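ADP-ribosylglycohydrolase (Thermus thermophilus, PDB 2YZV) is a member of the ADP-ribosylglycohydrolase family, with a compact, all-helical fold that holds two magnesium ions. Local coordinates at residues A[119-130]-A[153-164]; A[183-191]-A[228-236]. All coordinates share one frame; numbering follows the deposited sequence.

Interaction 1: A[119-130]-A[153-164]; sequences YAGDEAGAGNGP and RAARTTHGAREA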
ATOM      1  N   TYR A 119      -2.149 -19.044  -5.701  1.00 12.81           N
ATOM      2  CA  TYR A 119      -0.838 -18.406  -5.586  1.00 13.23           C
ATOM      3  C   TYR A 119      -0.226 -18.425  -6.977  1.00 12.92           C
ATOM      4  O   TYR A 119       0.793 -19.075  -7.225  1.00 13.69           O
ATOM      5  CB  TYR A 119       0.021 -19.181  -4.590  1.00 13.01           C
ATOM      6  CG  TYR A 119      -0.584 -19.203  -3.209  1.00 13.30           C
ATOM      7  CD1 TYR A 119      -0.736 -18.025  -2.476  1.00 10.69           C
ATOM      8  CD2 TYR A 119      -1.026 -20.394  -2.639  1.00 13.17           C
ATOM      9  CE1 TYR A 119      -1.312 -18.032  -1.207  1.00 14.71           C
ATOM     10  CE2 TYR A 119      -1.606 -20.412  -1.370  1.00 15.39           C
ATOM     11  CZ  TYR A 119      -1.745 -19.229  -0.663  1.00 14.11           C
ATOM     12  OH  TYR A 119      -2.317 -19.243   0.589  1.00 16.74           O
ATOM     13  N   ALA A 120      -0.866 -17.681  -7.875  1.00 12.18           N
ATOM     14  CA  ALA A 120      -0.477 -17.625  -9.277  1.00 13.38           C
ATOM     15  C   ALA A 120       0.667 -16.698  -9.652  1.00 15.52           C
ATOM     16  O   ALA A 120       0.967 -16.539 -10.833  1.00 17.74           O
ATOM     17  CB  ALA A 120      -1.698 -17.298 -10.118  1.00 13.96           C
ATOM     18  N   GLY A 121       1.304 -16.080  -8.665  1.00 14.84           N
ATOM     19  CA  GLY A 121       2.411 -15.199  -8.981  1.00 16.71           C
ATOM     20  C   GLY A 121       3.598 -16.014  -9.459  1.00 16.99           C
ATOM     21  O   GLY A 121       3.764 -17.168  -9.053  1.00 19.20           O
ATOM     22  N   ASP A 122       4.409 -15.436 -10.337  1.00 19.49           N
ATOM     23  CA  ASP A 122       5.590 -16.129 -10.838  1.00 21.46           C
ATOM     24  C   ASP A 122       6.840 -15.342 -10.468  1.00 22.32           C
ATOM     25  O   ASP A 122       6.752 -14.218  -9.974  1.00 19.36           O
ATOM     26  CB  ASP A 122       5.507 -16.338 -12.357  1.00 24.09           C
ATOM     27  CG  ASP A 122       5.323 -15.044 -13.122  1.00 27.29           C
ATOM     28  OD1 ASP A 122       6.130 -14.113 -12.926  1.00 27.43           O
ATOM     29  OD2 ASP A 122       4.376 -14.964 -13.933  1.00 29.76           O
ATOM     30  N   GLU A 123       8.002 -15.940 -10.705  1.00 23.34           N
ATOM     31  CA  GLU A 123       9.276 -15.314 -10.372  1.00 25.47           C
ATOM     32  C   GLU A 123       9.578 -14.034 -11.141  1.00 24.83           C
ATOM     33  O   GLU A 123      10.499 -13.299 -10.784  1.00 24.94           O
ATOM     34  CB  GLU A 123      10.405 -16.327 -10.569  1.00 28.83           C
ATOM     35  CG  GLU A 123      10.283 -17.536  -9.650  1.00 34.02           C
ATOM     36  CD  GLU A 123      11.253 -18.646  -9.999  1.00 37.27           C
ATOM     37  OE1 GLU A 123      11.133 -19.224 -11.102  1.00 39.90           O
ATOM     38  OE2 GLU A 123      12.136 -18.940  -9.169  1.00 37.90           O
ATOM     39  N   ALA A 124       8.807 -13.759 -12.187  1.00 24.87           N
ATOM     40  CA  ALA A 124       9.020 -12.548 -12.975  1.00 24.71           C
ATOM     41  C   ALA A 124       8.293 -11.364 -12.341  1.00 24.42           C
ATOM     42  O   ALA A 124       8.535 -10.209 -12.698  1.00 26.52           O
ATOM     43  CB  ALA A 124       8.530 -12.755 -14.408  1.00 25.59           C
ATOM     44  N   GLY A 125       7.412 -11.655 -11.390  1.00 21.61           N
ATOM     45  CA  GLY A 125       6.658 -10.600 -10.738  1.00 18.48           C
ATOM     46  C   GLY A 125       7.370  -9.969  -9.557  1.00 15.48           C
ATOM     47  O   GLY A 125       7.195 -10.406  -8.419  1.00 13.25           O
ATOM     48  N   ALA A 126       8.172  -8.939  -9.825  1.00 14.29           N
ATOM     49  CA  ALA A 126       8.904  -8.243  -8.771  1.00 12.28           C
ATOM     50  C   ALA A 126       8.341  -6.843  -8.571  1.00 12.73           C
ATOM     51  O   ALA A 126       8.929  -6.032  -7.852  1.00 12.86           O
ATOM     52  CB  ALA A 126      10.389  -8.159  -9.118  1.00 13.56           C
ATOM     53  N   GLY A 127       7.205  -6.576  -9.207  1.00 11.45           N
ATOM     54  CA  GLY A 127       6.556  -5.280  -9.110  1.00 12.93           C
ATOM     55  C   GLY A 127       6.004  -4.966  -7.733  1.00 12.67           C
ATOM     56  O   GLY A 127       6.023  -5.808  -6.841  1.00 13.07           O
ATOM     57  N   ASN A 128       5.491  -3.749  -7.576  1.00 13.72           N
ATOM     58  CA  ASN A 128       4.962  -3.278  -6.300  1.00 12.28           C
ATOM     59  C   ASN A 128       3.497  -3.585  -6.013  1.00 11.98           C
ATOM     60  O   ASN A 128       2.961  -3.122  -5.010  1.00 10.86           O
ATOM     61  CB  ASN A 128       5.167  -1.770  -6.189  1.00 12.36           C
ATOM     62  CG  ASN A 128       4.585  -1.022  -7.369  1.00 13.41           C
ATOM     63  OD1 ASN A 128       3.646  -1.492  -8.009  1.00 14.56           O
ATOM     64  ND2 ASN A 128       5.133   0.153  -7.660  1.00 13.07           N
ATOM     65  N   GLY A 129       2.850  -4.357  -6.878  1.00 12.56           N
ATOM     66  CA  GLY A 129       1.446  -4.674  -6.665  1.00 12.21           C
ATOM     67  C   GLY A 129       1.079  -5.178  -5.274  1.00 11.61           C
ATOM     68  O   GLY A 129       0.067  -4.758  -4.712  1.00 11.68           O
ATOM     69  N   PRO A 130       1.875  -6.082  -4.684  1.00 11.66           N
ATOM     70  CA  PRO A 130       1.536  -6.583  -3.348  1.00 11.07           C
ATOM     71  C   PRO A 130       1.570  -5.514  -2.266  1.00 11.55           C
ATOM     72  O   PRO A 130       0.905  -5.640  -1.239  1.00 10.93           O
ATOM     73  CB  PRO A 130       2.595  -7.660  -3.097  1.00 10.74           C
ATOM     74  CG  PRO A 130       2.988  -8.094  -4.475  1.00 13.89           C
ATOM     75  CD  PRO A 130       3.057  -6.781  -5.214  1.00 12.73           C
ATOM     76  N   ARG A 153       1.843 -14.726   1.749  1.00 10.90           N
ATOM     77  CA  ARG A 153       0.843 -15.463   0.988  1.00 11.17           C
ATOM     78  C   ARG A 153      -0.040 -14.502   0.190  1.00 10.93           C
ATOM     79  O   ARG A 153      -0.393 -14.780  -0.958  1.00 12.75           O
ATOM     80  CB  ARG A 153       0.000 -16.327   1.934  1.00 13.64           C
ATOM     81  CG  ARG A 153       0.770 -17.524   2.481  1.00 14.23           C
ATOM     82  CD  ARG A 153       0.043 -18.178   3.645  1.00 14.74           C
ATOM     83  NE  ARG A 153      -1.261 -18.712   3.269  1.00 15.48           N
ATOM     84  CZ  ARG A 153      -2.183 -19.095   4.147  1.00 16.91           C
ATOM     85  NH1 ARG A 153      -1.934 -18.995   5.445  1.00 17.13           N
ATOM     86  NH2 ARG A 153      -3.351 -19.570   3.730  1.00 17.00           N
ATOM     87  N   ALA A 154      -0.377 -13.363   0.788  1.00 10.20           N
ATOM     88  CA  ALA A 154      -1.211 -12.369   0.111  1.00 11.97           C
ATOM     89  C   ALA A 154      -0.485 -11.796  -1.103  1.00 12.43           C
ATOM     90  O   ALA A 154      -1.110 -11.427  -2.100  1.00 14.95           O
ATOM     91  CB  ALA A 154      -1.582 -11.247   1.080  1.00 11.82           C
ATOM     92  N   ALA A 155       0.836 -11.717  -1.022  1.00 11.52           N
ATOM     93  CA  ALA A 155       1.616 -11.198  -2.134  1.00 11.19           C
ATOM     94  C   ALA A 155       1.721 -12.254  -3.228  1.00 11.91           C
ATOM     95  O   ALA A 155       1.614 -11.942  -4.414  1.00 10.49           O
ATOM     96  CB  ALA A 155       3.018 -10.801  -1.660  1.00  9.92           C
ATOM     97  N   ARG A 156       1.914 -13.502  -2.808  1.00 11.64           N
ATOM     98  CA  ARG A 156       2.084 -14.626  -3.724  1.00 12.06           C
ATOM     99  C   ARG A 156       0.930 -14.883  -4.683  1.00 12.84           C
ATOM    100  O   ARG A 156       1.101 -15.583  -5.684  1.00 12.15           O
ATOM    101  CB  ARG A 156       2.394 -15.900  -2.931  1.00 11.44           C
ATOM    102  CG  ARG A 156       3.809 -15.935  -2.364  1.00 13.11           C
ATOM    103  CD  ARG A 156       4.028 -17.190  -1.544  1.00 12.85           C
ATOM    104  NE  ARG A 156       3.744 -18.385  -2.334  1.00 14.06           N
ATOM    105  CZ  ARG A 156       2.979 -19.387  -1.917  1.00 13.14           C
ATOM    106  NH1 ARG A 156       2.419 -19.342  -0.715  1.00 14.92           N
ATOM    107  NH2 ARG A 156       2.763 -20.431  -2.709  1.00 15.18           N
ATOM    108  N   THR A 157      -0.241 -14.331  -4.386  1.00 11.70           N
ATOM    109  CA  THR A 157      -1.381 -14.517  -5.272  1.00 12.11           C
ATOM    110  C   THR A 157      -1.097 -13.926  -6.650  1.00 12.92           C
ATOM    111  O   THR A 157      -1.536 -14.472  -7.663  1.00 13.19           O
ATOM    112  CB  THR A 157      -2.656 -13.850  -4.714  1.00 11.14           C
ATOM    113  OG1 THR A 157      -2.396 -12.468  -4.431  1.00 11.61           O
ATOM    114  CG2 THR A 157      -3.119 -14.563  -3.450  1.00 10.99           C
ATOM    115  N   THR A 158      -0.345 -12.828  -6.694  1.00 10.81           N
ATOM    116  CA  THR A 158      -0.049 -12.167  -7.964  1.00 11.29           C
ATOM    117  C   THR A 158       1.429 -11.946  -8.280  1.00 11.02           C
ATOM    118  O   THR A 158       1.788 -11.717  -9.439  1.00 12.76           O
ATOM    119  CB  THR A 158      -0.747 -10.800  -8.033  1.00 11.37           C
ATOM    120  OG1 THR A 158      -0.279  -9.979  -6.957  1.00 11.73           O
ATOM    121  CG2 THR A 158      -2.263 -10.963  -7.921  1.00 12.17           C
ATOM    122  N   HIS A 159       2.282 -12.001  -7.260  1.00 11.84           N
ATOM    123  CA  HIS A 159       3.716 -11.783  -7.445  1.00 12.60           C
ATOM    124  C   HIS A 159       4.531 -12.861  -6.751  1.00 13.11           C
ATOM    125  O   HIS A 159       4.268 -13.196  -5.593  1.00 15.03           O
ATOM    126  CB  HIS A 159       4.121 -10.414  -6.886  1.00 12.46           C
ATOM    127  CG  HIS A 159       3.523  -9.258  -7.624  1.00 13.23           C
ATOM    128  ND1 HIS A 159       2.165  -9.037  -7.688  1.00 13.37           N
ATOM    129  CD2 HIS A 159       4.099  -8.267  -8.344  1.00 14.95           C
ATOM    130  CE1 HIS A 159       1.929  -7.962  -8.417  1.00 14.59           C
ATOM    131  NE2 HIS A 159       3.086  -7.474  -8.827  1.00 16.54           N
ATOM    132  N   GLY A 160       5.540 -13.385  -7.443  1.00 11.89           N
ATOM    133  CA  GLY A 160       6.350 -14.439  -6.859  1.00 13.57           C
ATOM    134  C   GLY A 160       7.837 -14.178  -6.687  1.00 13.57           C
ATOM    135  O   GLY A 160       8.551 -15.046  -6.187  1.00 14.32           O
ATOM    136  N   ALA A 161       8.314 -13.004  -7.094  1.00 12.39           N
ATOM    137  CA  ALA A 161       9.734 -12.682  -6.956  1.00 12.27           C
ATOM    138  C   ALA A 161      10.115 -12.530  -5.485  1.00 12.21           C
ATOM    139  O   ALA A 161       9.391 -11.909  -4.706  1.00 12.00           O
ATOM    140  CB  ALA A 161      10.062 -11.398  -7.720  1.00 12.42           C
ATOM    141  N   ARG A 162      11.264 -13.088  -5.117  1.00 11.61           N
ATOM    142  CA  ARG A 162      11.738 -13.029  -3.741  1.00 11.53           C
ATOM    143  C   ARG A 162      11.677 -11.637  -3.124  1.00 11.97           C
ATOM    144  O   ARG A 162      11.170 -11.469  -2.014  1.00 11.54           O
ATOM    145  CB  ARG A 162      13.180 -13.534  -3.647  1.00 12.63           C
ATOM    146  CG  ARG A 162      13.739 -13.457  -2.237  1.00 13.88           C
ATOM    147  CD  ARG A 162      15.230 -13.734  -2.188  1.00 16.41           C
ATOM    148  NE  ARG A 162      15.704 -13.742  -0.808  1.00 19.61           N
ATOM    149  CZ  ARG A 162      16.978 -13.840  -0.451  1.00 24.52           C
ATOM    150  NH1 ARG A 162      17.928 -13.937  -1.374  1.00 26.91           N
ATOM    151  NH2 ARG A 162      17.302 -13.848   0.836  1.00 24.66           N
ATOM    152  N   GLU A 163      12.202 -10.643  -3.834  1.00 11.81           N
ATOM    153  CA  GLU A 163      12.225  -9.288  -3.300  1.00 12.61           C
ATOM    154  C   GLU A 163      10.850  -8.671  -3.105  1.00 11.35           C
ATOM    155  O   GLU A 163      10.680  -7.812  -2.245  1.00 10.12           O
ATOM    156  CB  GLU A 163      13.097  -8.365  -4.168  1.00 12.70           C
ATOM    157  CG  GLU A 163      12.677  -8.249  -5.624  1.00 12.80           C
ATOM    158  CD  GLU A 163      13.403  -9.234  -6.524  1.00 13.47           C
ATOM    159  OE1 GLU A 163      13.276 -10.455  -6.298  1.00 13.30           O
ATOM    160  OE2 GLU A 163      14.101  -8.783  -7.462  1.00 15.68           O
ATOM    161  N   ALA A 164       9.870  -9.095  -3.899  1.00 10.34           N
ATOM    162  CA  ALA A 164       8.519  -8.563  -3.749  1.00 10.83           C
ATOM    163  C   ALA A 164       7.882  -9.182  -2.512  1.00 11.16           C
ATOM    164  O   ALA A 164       7.209  -8.500  -1.740  1.00 10.07           O
ATOM    165  CB  ALA A 164       7.683  -8.868  -4.983  1.00 11.31           C
TER
HETATM  166  O   HOH W   1       3.083 -19.817  -5.739  1.00 18.90           O
HETATM  167  O   HOH W   2       3.604 -16.848  -6.272  1.00 22.73           O
HETATM  168  O   HOH W   3       3.910 -12.824 -10.768  1.00 20.39           O
HETATM  169  O   HOH W   4       3.062  -4.778  -9.959  1.00 17.50           O
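The ring of Tyr119 is overlapped on one face by the guanidinium of Arg156, a stacked cation-pi pair with Arg156 CZ 4.2 Å from the ring centroid and the planes 19° apart. At the far end of the ring the phenol oxygen is gripped by a second arginine: Arg153 NE donates to Tyr119 OH over 2.9 Å, almost straight and within the guanidinium plane, while Arg153 NH2 adds a weak bond. Both arginine chains bend at chi3, Arg156 (56°) to lay its end over the ring and Arg153 (62°) to reach the hydroxyl. The backbone takes over next: Gly121 N bonds to Arg156 O (3.0 Å), and Ala161 N meets Gly125 O (3.1 Å) from above the carbonyl plane. Asp122 to Gly125 form a type I turn with an Asx turn at its start, Asp122 OD1 accepting from Ala124 N. Farther along, Pro130 covers one face of the His159 imidazole, its CD 3.4 Å from the ring centroid in a CH-pi contact. The ring is held at both nitrogens: His159 ND1 shares a 2.7 Å hydrogen bond with Thr158 OG1, and His159 NE2 reaches Gly129 N through a water. Residues 119-123 run in step with 157-161, then the chain turns back and brings Pro130 against Ala155. Segment 153-164 links helix 147-156 to helix 162-179; Met80 of helix 76-89 touches Ala120 and Thr157, and Thr105 of helix 105-115 touches His159.

Interaction 2: A[183-191]-A[228-236]; sequences PKEALLALE and ALWAFARGR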
ATOM      1  N   PRO A 183       7.446   4.900  17.240  1.00 14.14           N
ATOM      2  CA  PRO A 183       7.957   6.178  16.740  1.00 14.37           C
ATOM      3  C   PRO A 183       8.637   6.062  15.377  1.00 13.15           C
ATOM      4  O   PRO A 183       9.111   4.986  14.999  1.00 12.15           O
ATOM      5  CB  PRO A 183       8.919   6.613  17.844  1.00 15.18           C
ATOM      6  CG  PRO A 183       9.482   5.316  18.309  1.00 12.78           C
ATOM      7  CD  PRO A 183       8.251   4.418  18.377  1.00 13.89           C
ATOM      8  N   LYS A 184       8.669   7.173  14.647  1.00 14.58           N
ATOM      9  CA  LYS A 184       9.275   7.202  13.319  1.00 14.24           C
ATOM     10  C   LYS A 184      10.684   6.619  13.310  1.00 15.15           C
ATOM     11  O   LYS A 184      11.042   5.869  12.403  1.00 13.56           O
ATOM     12  CB  LYS A 184       9.304   8.637  12.774  1.00 15.52           C
ATOM     13  CG  LYS A 184       9.931   8.746  11.387  1.00 15.42           C
ATOM     14  CD  LYS A 184       9.842  10.157  10.808  1.00 19.06           C
ATOM     15  CE  LYS A 184       8.418  10.531  10.437  1.00 21.40           C
ATOM     16  NZ  LYS A 184       8.382  11.822   9.689  1.00 21.86           N
ATOM     17  N   GLU A 185      11.484   6.952  14.320  1.00 14.59           N
ATOM     18  CA  GLU A 185      12.850   6.448  14.387  1.00 15.48           C
ATOM     19  C   GLU A 185      12.905   4.920  14.431  1.00 13.15           C
ATOM     20  O   GLU A 185      13.762   4.307  13.797  1.00 14.51           O
ATOM     21  CB  GLU A 185      13.574   7.029  15.609  1.00 17.91           C
ATOM     22  CG  GLU A 185      12.820   6.841  16.914  1.00 20.70           C
ATOM     23  CD  GLU A 185      11.965   8.044  17.298  1.00 23.74           C
ATOM     24  OE1 GLU A 185      11.420   8.726  16.399  1.00 24.01           O
ATOM     25  OE2 GLU A 185      11.826   8.301  18.514  1.00 25.93           O
ATOM     26  N   ALA A 186      11.993   4.309  15.179  1.00 12.48           N
ATOM     27  CA  ALA A 186      11.952   2.854  15.292  1.00 11.55           C
ATOM     28  C   ALA A 186      11.531   2.228  13.966  1.00 12.11           C
ATOM     29  O   ALA A 186      12.084   1.208  13.546  1.00 12.02           O
ATOM     30  CB  ALA A 186      10.981   2.445  16.394  1.00 13.10           C
ATOM     31  N   LEU A 187      10.550   2.841  13.313  1.00 11.79           N
ATOM     32  CA  LEU A 187      10.065   2.339  12.029  1.00 11.49           C
ATOM     33  C   LEU A 187      11.177   2.354  10.989  1.00 10.76           C
ATOM     34  O   LEU A 187      11.404   1.361  10.294  1.00 11.02           O
ATOM     35  CB  LEU A 187       8.881   3.187  11.552  1.00 11.44           C
ATOM     36  CG  LEU A 187       7.660   3.092  12.478  1.00 11.98           C
ATOM     37  CD1 LEU A 187       6.634   4.159  12.120  1.00 12.01           C
ATOM     38  CD2 LEU A 187       7.051   1.690  12.372  1.00 12.33           C
ATOM     39  N   LEU A 188      11.884   3.474  10.890  1.00 10.93           N
ATOM     40  CA  LEU A 188      12.965   3.594   9.919  1.00 10.30           C
ATOM     41  C   LEU A 188      14.186   2.734  10.242  1.00 10.86           C
ATOM     42  O   LEU A 188      14.934   2.363   9.344  1.00 11.21           O
ATOM     43  CB  LEU A 188      13.381   5.064   9.781  1.00 10.76           C
ATOM     44  CG  LEU A 188      12.255   5.992   9.317  1.00 11.10           C
ATOM     45  CD1 LEU A 188      12.742   7.437   9.334  1.00 13.52           C
ATOM     46  CD2 LEU A 188      11.796   5.586   7.916  1.00 15.02           C
ATOM     47  N   ALA A 189      14.381   2.402  11.516  1.00 11.09           N
ATOM     48  CA  ALA A 189      15.523   1.583  11.905  1.00 11.12           C
ATOM     49  C   ALA A 189      15.358   0.140  11.425  1.00 11.60           C
ATOM     50  O   ALA A 189      16.347  -0.570  11.243  1.00 13.22           O
ATOM     51  CB  ALA A 189      15.718   1.631  13.419  1.00 11.53           C
ATOM     52  N   LEU A 190      14.111  -0.292  11.230  1.00 10.92           N
ATOM     53  CA  LEU A 190      13.833  -1.636  10.719  1.00 11.99           C
ATOM     54  C   LEU A 190      14.693  -2.698  11.397  1.00 13.99           C
ATOM     55  O   LEU A 190      15.170  -3.628  10.746  1.00 13.68           O
ATOM     56  CB  LEU A 190      14.097  -1.658   9.208  1.00 11.59           C
ATOM     57  CG  LEU A 190      13.155  -0.775   8.379  1.00 11.00           C
ATOM     58  CD1 LEU A 190      13.792  -0.375   7.054  1.00 12.45           C
ATOM     59  CD2 LEU A 190      11.854  -1.534   8.148  1.00 13.04           C
ATOM     60  N   GLU A 191      14.860  -2.565  12.708  1.00 16.65           N
ATOM     61  CA  GLU A 191      15.704  -3.467  13.487  1.00 17.56           C
ATOM     62  C   GLU A 191      15.595  -4.976  13.231  1.00 16.91           C
ATOM     63  O   GLU A 191      16.609  -5.647  13.057  1.00 16.74           O
ATOM     64  CB  GLU A 191      15.513  -3.180  14.980  1.00 21.75           C
ATOM     65  CG  GLU A 191      16.531  -3.861  15.876  1.00 27.03           C
ATOM     66  CD  GLU A 191      16.499  -3.327  17.292  1.00 30.78           C
ATOM     67  OE1 GLU A 191      15.435  -3.418  17.941  1.00 33.77           O
ATOM     68  OE2 GLU A 191      17.541  -2.814  17.756  1.00 32.35           O
ATOM     69  N   ALA A 228       8.796   5.323  -0.565  1.00  7.94           N
ATOM     70  CA  ALA A 228       7.797   5.636   0.446  1.00  9.04           C
ATOM     71  C   ALA A 228       8.491   5.932   1.772  1.00  8.78           C
ATOM     72  O   ALA A 228       8.113   6.860   2.485  1.00  9.12           O
ATOM     73  CB  ALA A 228       6.827   4.466   0.607  1.00  9.63           C
ATOM     74  N   LEU A 229       9.514   5.146   2.096  1.00  9.42           N
ATOM     75  CA  LEU A 229      10.249   5.350   3.339  1.00  9.34           C
ATOM     76  C   LEU A 229      10.983   6.692   3.323  1.00  9.09           C
ATOM     77  O   LEU A 229      11.076   7.364   4.345  1.00  9.01           O
ATOM     78  CB  LEU A 229      11.238   4.204   3.571  1.00  9.10           C
ATOM     79  CG  LEU A 229      10.603   2.882   4.010  1.00  9.76           C
ATOM     80  CD1 LEU A 229      11.661   1.789   4.048  1.00  9.52           C
ATOM     81  CD2 LEU A 229       9.964   3.051   5.388  1.00 12.38           C
ATOM     82  N   TRP A 230      11.505   7.078   2.164  1.00 10.13           N
ATOM     83  CA  TRP A 230      12.199   8.354   2.042  1.00  9.54           C
ATOM     84  C   TRP A 230      11.224   9.502   2.306  1.00  8.87           C
ATOM     85  O   TRP A 230      11.520  10.421   3.067  1.00  8.33           O
ATOM     86  CB  TRP A 230      12.783   8.494   0.634  1.00  8.97           C
ATOM     87  CG  TRP A 230      13.181   9.890   0.289  1.00 10.35           C
ATOM     88  CD1 TRP A 230      14.306  10.553   0.697  1.00 11.88           C
ATOM     89  CD2 TRP A 230      12.435  10.816  -0.508  1.00 11.99           C
ATOM     90  NE1 TRP A 230      14.303  11.836   0.202  1.00 13.26           N
ATOM     91  CE2 TRP A 230      13.165  12.025  -0.541  1.00 12.01           C
ATOM     92  CE3 TRP A 230      11.216  10.741  -1.198  1.00 11.75           C
ATOM     93  CZ2 TRP A 230      12.717  13.156  -1.237  1.00 12.56           C
ATOM     94  CZ3 TRP A 230      10.769  11.866  -1.893  1.00 12.97           C
ATOM     95  CH2 TRP A 230      11.521  13.057  -1.904  1.00 13.77           C
ATOM     96  N   ALA A 231      10.057   9.443   1.671  1.00  8.90           N
ATOM     97  CA  ALA A 231       9.050  10.487   1.834  1.00  9.24           C
ATOM     98  C   ALA A 231       8.584  10.562   3.280  1.00  9.50           C
ATOM     99  O   ALA A 231       8.323  11.643   3.808  1.00 10.30           O
ATOM    100  CB  ALA A 231       7.862  10.217   0.908  1.00  8.75           C
ATOM    101  N   PHE A 232       8.482   9.401   3.920  1.00  9.77           N
ATOM    102  CA  PHE A 232       8.054   9.342   5.311  1.00  8.64           C
ATOM    103  C   PHE A 232       9.133   9.956   6.205  1.00 10.78           C
ATOM    104  O   PHE A 232       8.832  10.711   7.130  1.00 11.67           O
ATOM    105  CB  PHE A 232       7.781   7.882   5.705  1.00  9.99           C
ATOM    106  CG  PHE A 232       7.316   7.703   7.127  1.00  9.24           C
ATOM    107  CD1 PHE A 232       6.188   8.370   7.600  1.00 11.67           C
ATOM    108  CD2 PHE A 232       7.989   6.837   7.982  1.00 10.77           C
ATOM    109  CE1 PHE A 232       5.736   8.173   8.910  1.00 10.81           C
ATOM    110  CE2 PHE A 232       7.548   6.632   9.292  1.00 10.67           C
ATOM    111  CZ  PHE A 232       6.418   7.302   9.757  1.00 10.23           C
ATOM    112  N   ALA A 233      10.389   9.649   5.909  1.00  9.50           N
ATOM    113  CA  ALA A 233      11.500  10.174   6.700  1.00 11.33           C
ATOM    114  C   ALA A 233      11.644  11.691   6.591  1.00 12.36           C
ATOM    115  O   ALA A 233      11.898  12.371   7.588  1.00 14.04           O
ATOM    116  CB  ALA A 233      12.797   9.501   6.275  1.00 12.31           C
ATOM    117  N   ARG A 234      11.474  12.226   5.386  1.00 12.22           N
ATOM    118  CA  ARG A 234      11.637  13.661   5.181  1.00 12.61           C
ATOM    119  C   ARG A 234      10.397  14.510   5.447  1.00 13.60           C
ATOM    120  O   ARG A 234      10.517  15.686   5.791  1.00 15.10           O
ATOM    121  CB  ARG A 234      12.147  13.934   3.764  1.00 13.01           C
ATOM    122  CG  ARG A 234      13.442  13.211   3.417  1.00 12.77           C
ATOM    123  CD  ARG A 234      14.525  13.437   4.466  1.00 13.03           C
ATOM    124  NE  ARG A 234      15.731  12.683   4.139  1.00 11.18           N
ATOM    125  CZ  ARG A 234      16.626  12.280   5.036  1.00 10.70           C
ATOM    126  NH1 ARG A 234      16.454  12.563   6.320  1.00 12.56           N
ATOM    127  NH2 ARG A 234      17.677  11.569   4.647  1.00 11.59           N
ATOM    128  N   GLY A 235       9.213  13.931   5.280  1.00 13.45           N
ATOM    129  CA  GLY A 235       7.995  14.681   5.525  1.00 14.15           C
ATOM    130  C   GLY A 235       7.778  14.880   7.013  1.00 15.21           C
ATOM    131  O   GLY A 235       7.936  13.944   7.794  1.00 16.18           O
ATOM    132  N   ARG A 236       7.424  16.100   7.411  1.00 16.25           N
ATOM    133  CA  ARG A 236       7.189  16.405   8.820  1.00 17.28           C
ATOM    134  C   ARG A 236       5.749  16.120   9.240  1.00 17.58           C
ATOM    135  O   ARG A 236       5.437  16.053  10.431  1.00 18.90           O
ATOM    136  CB  ARG A 236       7.558  17.864   9.096  1.00 19.28           C
ATOM    137  CG  ARG A 236       9.056  18.119   9.003  1.00 22.05           C
ATOM    138  CD  ARG A 236       9.370  19.602   8.973  1.00 24.73           C
ATOM    139  NE  ARG A 236       8.936  20.217   7.722  1.00 27.60           N
ATOM    140  CZ  ARG A 236       9.003  21.519   7.464  1.00 29.63           C
ATOM    141  NH1 ARG A 236       9.486  22.354   8.374  1.00 31.77           N
ATOM    142  NH2 ARG A 236       8.588  21.986   6.294  1.00 30.85           N
TER
HETATM  143  O   HOH W   5       7.108  13.458  11.300  1.00 28.96           O
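Lys184 lies along the Phe232 ring where two nearly antiparallel helices of this all-helical fold pack side by side, segments 184-189 and 228-234 running at 157° with axes 10.9 Å apart at closest approach. From CB, which points toward the partner helix, the lysine chain leaves with CG anti to the backbone N (chi1 180°), and Lys184 CG comes 3.8 Å from Phe232 CE2. Lys184 CD passes 3.9 Å from Phe232 O, and a bend at chi3 (-70°) carries CE over the ring face, where Lys184 CE sits 3.9 Å from the Phe232 ring centroid in a CH-pi contact. NZ continues above the same face as a cation-pi partner and donates to the backbone oxygen of that very residue, so one phenylalanine holds the lysine by both ring and carbonyl. Tyr267 OH, on helix 252-267, is another hydrogen-bond partner of NZ. Away from the ammonium group the contact is apolar. Leu188 forks between two neighbours: its CD1 meets Ala233 CB at 3.7 Å, while CD2 touches Leu229 CD2 and approaches the Phe232 ring at its edge. Leu187 CD1 reaches the same ring near CE2 and CZ, and Tyr266 adds an edge-to-face ring contact with Phe232. The hydrogen bond from Lys184 NZ to Phe232 O, 2.8 Å, meets the carbonyl almost head-on, and a water accepting from NZ links it weakly to Arg236 O.

Interaction 1 closes before interaction 2 opens along the chain; their centres lie 25 Å apart, with nearest atoms about 9 Å from each other. Helix 162-179 connects them: its start belongs to interaction 1, helix 184-189 of interaction 2 follows it directly, and Leu190 packs back on its Val170, Trp173 and Leu174. Helix 221-234 gives a second connection: Ala126 bonds through its backbone to Ala221 at its start, and its other end forms interaction 2. Interaction 1 borders the metal site: Gly129 is about 8 Å from a magnesium ion and Asn128 hydrogen-bonds Asp251, a magnesium ligand. A mostly loop contact and a helix-pair contact are thus tied through two shared helices of the same all-helical fold.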